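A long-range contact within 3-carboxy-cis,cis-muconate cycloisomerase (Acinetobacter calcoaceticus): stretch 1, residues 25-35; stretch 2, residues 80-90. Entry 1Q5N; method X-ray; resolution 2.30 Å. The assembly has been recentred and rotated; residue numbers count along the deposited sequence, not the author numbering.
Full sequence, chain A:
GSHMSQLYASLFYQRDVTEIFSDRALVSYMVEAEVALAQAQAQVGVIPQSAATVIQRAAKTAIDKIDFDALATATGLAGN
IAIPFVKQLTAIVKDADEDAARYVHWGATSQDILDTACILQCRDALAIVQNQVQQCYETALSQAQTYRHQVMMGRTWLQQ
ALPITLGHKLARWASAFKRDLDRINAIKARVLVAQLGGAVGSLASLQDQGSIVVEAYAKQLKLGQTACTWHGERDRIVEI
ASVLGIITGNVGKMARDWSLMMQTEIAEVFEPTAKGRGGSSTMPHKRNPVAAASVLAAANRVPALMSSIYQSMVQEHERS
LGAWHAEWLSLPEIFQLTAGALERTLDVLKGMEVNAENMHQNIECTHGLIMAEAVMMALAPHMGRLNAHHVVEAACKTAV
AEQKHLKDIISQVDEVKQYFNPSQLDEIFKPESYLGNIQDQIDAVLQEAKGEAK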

# COMPACT_ATOMS: atom_id res chain seq x y z
N ALA A 25 -6.91 -28.37 4.66
CA ALA A 25 -5.57 -28.70 4.23
C ALA A 25 -4.51 -28.19 5.22
O ALA A 25 -3.49 -28.86 5.45
CB ALA A 25 -5.27 -28.16 2.81
N LEU A 26 -4.75 -27.01 5.80
CA LEU A 26 -3.77 -26.44 6.73
C LEU A 26 -3.54 -27.42 7.89
O LEU A 26 -2.39 -27.75 8.21
CB LEU A 26 -4.22 -25.06 7.26
CG LEU A 26 -3.26 -24.51 8.35
CD1 LEU A 26 -1.87 -24.22 7.75
CD2 LEU A 26 -3.86 -23.28 8.98
N VAL A 27 -4.63 -27.89 8.50
CA VAL A 27 -4.53 -28.85 9.61
C VAL A 27 -3.88 -30.17 9.12
O VAL A 27 -3.14 -30.81 9.87
CB VAL A 27 -5.91 -29.14 10.24
CG1 VAL A 27 -5.75 -30.24 11.32
CG2 VAL A 27 -6.49 -27.84 10.87
N SER A 28 -4.11 -30.54 7.87
CA SER A 28 -3.49 -31.72 7.30
C SER A 28 -2.00 -31.59 7.30
O SER A 28 -1.27 -32.50 7.68
CB SER A 28 -3.92 -31.91 5.85
OG SER A 28 -4.65 -33.09 5.76
N TYR A 29 -1.53 -30.42 6.85
CA TYR A 29 -0.09 -30.17 6.78
C TYR A 29 0.51 -30.09 8.18
O TYR A 29 1.67 -30.48 8.38
CB TYR A 29 0.20 -28.87 6.01
CG TYR A 29 -0.03 -28.95 4.52
CD1 TYR A 29 0.84 -29.68 3.71
CD2 TYR A 29 -1.06 -28.23 3.90
CE1 TYR A 29 0.72 -29.68 2.32
CE2 TYR A 29 -1.20 -28.22 2.48
CZ TYR A 29 -0.29 -28.96 1.71
OH TYR A 29 -0.38 -29.00 0.33
N MET A 30 -0.27 -29.61 9.15
CA MET A 30 0.26 -29.54 10.52
C MET A 30 0.44 -30.97 11.05
O MET A 30 1.45 -31.26 11.75
CB MET A 30 -0.69 -28.75 11.44
CG MET A 30 -0.66 -27.24 11.13
SD MET A 30 -1.94 -26.32 12.02
CE MET A 30 -1.09 -26.16 13.51
N VAL A 31 -0.51 -31.83 10.72
CA VAL A 31 -0.43 -33.23 11.12
C VAL A 31 0.85 -33.80 10.49
O VAL A 31 1.68 -34.42 11.16
CB VAL A 31 -1.66 -34.02 10.64
CG1 VAL A 31 -1.38 -35.56 10.74
CG2 VAL A 31 -2.90 -33.63 11.47
N GLU A 32 1.04 -33.53 9.21
CA GLU A 32 2.20 -34.03 8.52
C GLU A 32 3.50 -33.58 9.21
O GLU A 32 4.47 -34.37 9.34
CB GLU A 32 2.17 -33.55 7.09
CG GLU A 32 3.26 -34.11 6.17
CD GLU A 32 3.03 -33.68 4.70
OE1 GLU A 32 1.84 -33.44 4.31
OE2 GLU A 32 4.02 -33.59 3.94
N ALA A 33 3.54 -32.32 9.64
CA ALA A 33 4.70 -31.78 10.34
C ALA A 33 4.97 -32.52 11.70
O ALA A 33 6.13 -32.73 12.08
CB ALA A 33 4.52 -30.29 10.61
N GLU A 34 3.89 -32.83 12.43
CA GLU A 34 4.00 -33.52 13.71
C GLU A 34 4.55 -34.95 13.53
O GLU A 34 5.44 -35.38 14.26
CB GLU A 34 2.64 -33.53 14.41
CG GLU A 34 2.18 -32.17 14.93
CD GLU A 34 2.99 -31.66 16.11
OE1 GLU A 34 3.97 -32.30 16.53
OE2 GLU A 34 2.66 -30.59 16.62
N VAL A 35 4.05 -35.64 12.50
CA VAL A 35 4.50 -36.98 12.16
C VAL A 35 5.97 -36.94 11.82
O VAL A 35 6.73 -37.74 12.33
CB VAL A 35 3.73 -37.55 10.94
CG1 VAL A 35 4.35 -38.85 10.50
CG2 VAL A 35 2.30 -37.76 11.30
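Stretch 2 80-90: NIAIPFVKQLT

Stretch 2 packs across stretch 1 as a helix on a helix. Residues 25-35 are helical throughout, part of a longer helix that runs on at both ends; in stretch 2 a short lead-in at Asn80 runs into a helix that continues past Thr90. Asn80 caps this helix, its OD1 accepting from Ile83 N at 3.0 Å. The axes approach to 11.6 Å and cross at -64°, and the contact buries 421 Å², both sides summed. No hydrogen bond links the stretches; the contact is made mainly by side-chain packing.

Along stretch 1, Leu26 points its CA-to-CB bond sideways, but its t, p rotamer brings CD2 to 3.8 Å from Ile81 CD1. Val27 CA lies 8.0 Å from Phe85 CA, and Val27 CG1 is 3.8 Å from Phe85 CE1. Met30 points toward stretch 2. Its CB lies over one face of the Phe85 ring, 3.7 Å from Phe85 CZ, in a CH-pi contact; SD makes a sulfur-aromatic contact, 4.7 Å from the Phe85 ring centroid. The side chain ends with CE 3.6 Å from Ala82 CA, near the start of the second helix. Val31 places CG2 3.8 Å from Phe85 CE1. Glu34, one turn beyond Met30, puts CG at the ring edge, 3.9 Å from Phe85 CE2, and CB 4.0 Å from Leu89 CD2; its OE2, hydrogen-bonded elsewhere in the structure, lies 3.8 Å from Val86 CG2. The other residues of stretch 1, Ala25, Ser28, Tyr29, Glu32, Ala33 and Val35, make no contact with stretch 2. Phe85, with chi1 t, is thus the knob of the crossing, seated among Val27, Met30, Val31 and Glu34.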

# COMPACT_ATOMS: atom_id res chain seq x y z
N ASN A 80 -3.53 -18.56 18.35
CA ASN A 80 -3.03 -19.31 17.20
C ASN A 80 -3.66 -20.69 17.17
O ASN A 80 -4.15 -21.19 18.18
CB ASN A 80 -1.49 -19.39 17.11
CG ASN A 80 -0.86 -20.35 18.09
OD1 ASN A 80 -1.10 -21.57 18.06
ND2 ASN A 80 -0.03 -19.79 18.95
N ILE A 81 -3.65 -21.29 15.99
CA ILE A 81 -4.24 -22.58 15.78
C ILE A 81 -3.45 -23.74 16.33
O ILE A 81 -4.04 -24.75 16.71
CB ILE A 81 -4.40 -22.84 14.28
CG1 ILE A 81 -5.22 -21.71 13.67
CG2 ILE A 81 -5.10 -24.18 14.04
CD1 ILE A 81 -5.18 -21.75 12.15
N ALA A 82 -2.13 -23.60 16.38
CA ALA A 82 -1.32 -24.74 16.81
C ALA A 82 -1.61 -25.23 18.22
O ALA A 82 -1.69 -26.44 18.44
CB ALA A 82 0.14 -24.42 16.66
N ILE A 83 -1.79 -24.32 19.17
CA ILE A 83 -2.03 -24.70 20.56
C ILE A 83 -3.23 -25.64 20.76
O ILE A 83 -3.08 -26.72 21.32
CB ILE A 83 -2.10 -23.42 21.46
CG1 ILE A 83 -0.68 -22.86 21.66
CG2 ILE A 83 -2.70 -23.72 22.83
CD1 ILE A 83 -0.63 -21.47 22.23
N PRO A 84 -4.43 -25.26 20.29
CA PRO A 84 -5.59 -26.13 20.47
C PRO A 84 -5.47 -27.35 19.56
O PRO A 84 -6.04 -28.39 19.81
CB PRO A 84 -6.76 -25.24 20.04
CG PRO A 84 -6.21 -23.84 20.12
CD PRO A 84 -4.82 -23.98 19.66
N PHE A 85 -4.72 -27.21 18.47
CA PHE A 85 -4.57 -28.33 17.58
C PHE A 85 -3.73 -29.42 18.28
O PHE A 85 -4.06 -30.60 18.20
CB PHE A 85 -3.89 -27.86 16.30
CG PHE A 85 -3.15 -28.94 15.58
CD1 PHE A 85 -3.82 -29.81 14.73
CD2 PHE A 85 -1.78 -29.09 15.74
CE1 PHE A 85 -3.11 -30.82 14.05
CE2 PHE A 85 -1.07 -30.09 15.06
CZ PHE A 85 -1.73 -30.94 14.22
N VAL A 86 -2.66 -29.02 18.96
CA VAL A 86 -1.81 -29.95 19.68
C VAL A 86 -2.64 -30.67 20.74
O VAL A 86 -2.53 -31.87 20.84
CB VAL A 86 -0.56 -29.22 20.33
CG1 VAL A 86 0.09 -30.08 21.42
CG2 VAL A 86 0.49 -29.00 19.29
N LYS A 87 -3.47 -29.96 21.51
CA LYS A 87 -4.30 -30.63 22.52
C LYS A 87 -5.08 -31.75 21.86
O LYS A 87 -5.02 -32.90 22.29
CB LYS A 87 -5.33 -29.69 23.15
CG LYS A 87 -4.76 -28.45 23.74
CD LYS A 87 -3.93 -28.72 24.97
CE LYS A 87 -4.69 -28.30 26.24
NZ LYS A 87 -5.03 -26.82 26.23
N GLN A 88 -5.83 -31.40 20.82
CA GLN A 88 -6.63 -32.38 20.14
C GLN A 88 -5.87 -33.57 19.57
O GLN A 88 -6.33 -34.69 19.67
CB GLN A 88 -7.45 -31.73 19.02
CG GLN A 88 -8.63 -30.96 19.56
CD GLN A 88 -9.70 -30.73 18.51
OE1 GLN A 88 -10.05 -31.65 17.75
NE2 GLN A 88 -10.22 -29.50 18.46
N LEU A 89 -4.73 -33.32 18.95
CA LEU A 89 -3.98 -34.41 18.37
C LEU A 89 -3.46 -35.31 19.46
O LEU A 89 -3.36 -36.53 19.26
CB LEU A 89 -2.80 -33.91 17.56
CG LEU A 89 -2.01 -35.04 16.89
CD1 LEU A 89 -2.86 -35.63 15.80
CD2 LEU A 89 -0.69 -34.52 16.31
N THR A 90 -3.11 -34.71 20.59
CA THR A 90 -2.59 -35.50 21.70
C THR A 90 -3.73 -36.40 22.21
O THR A 90 -3.57 -37.60 22.33
CB THR A 90 -2.01 -34.59 22.84
OG1 THR A 90 -0.89 -33.85 22.33
CG2 THR A 90 -1.48 -35.44 24.02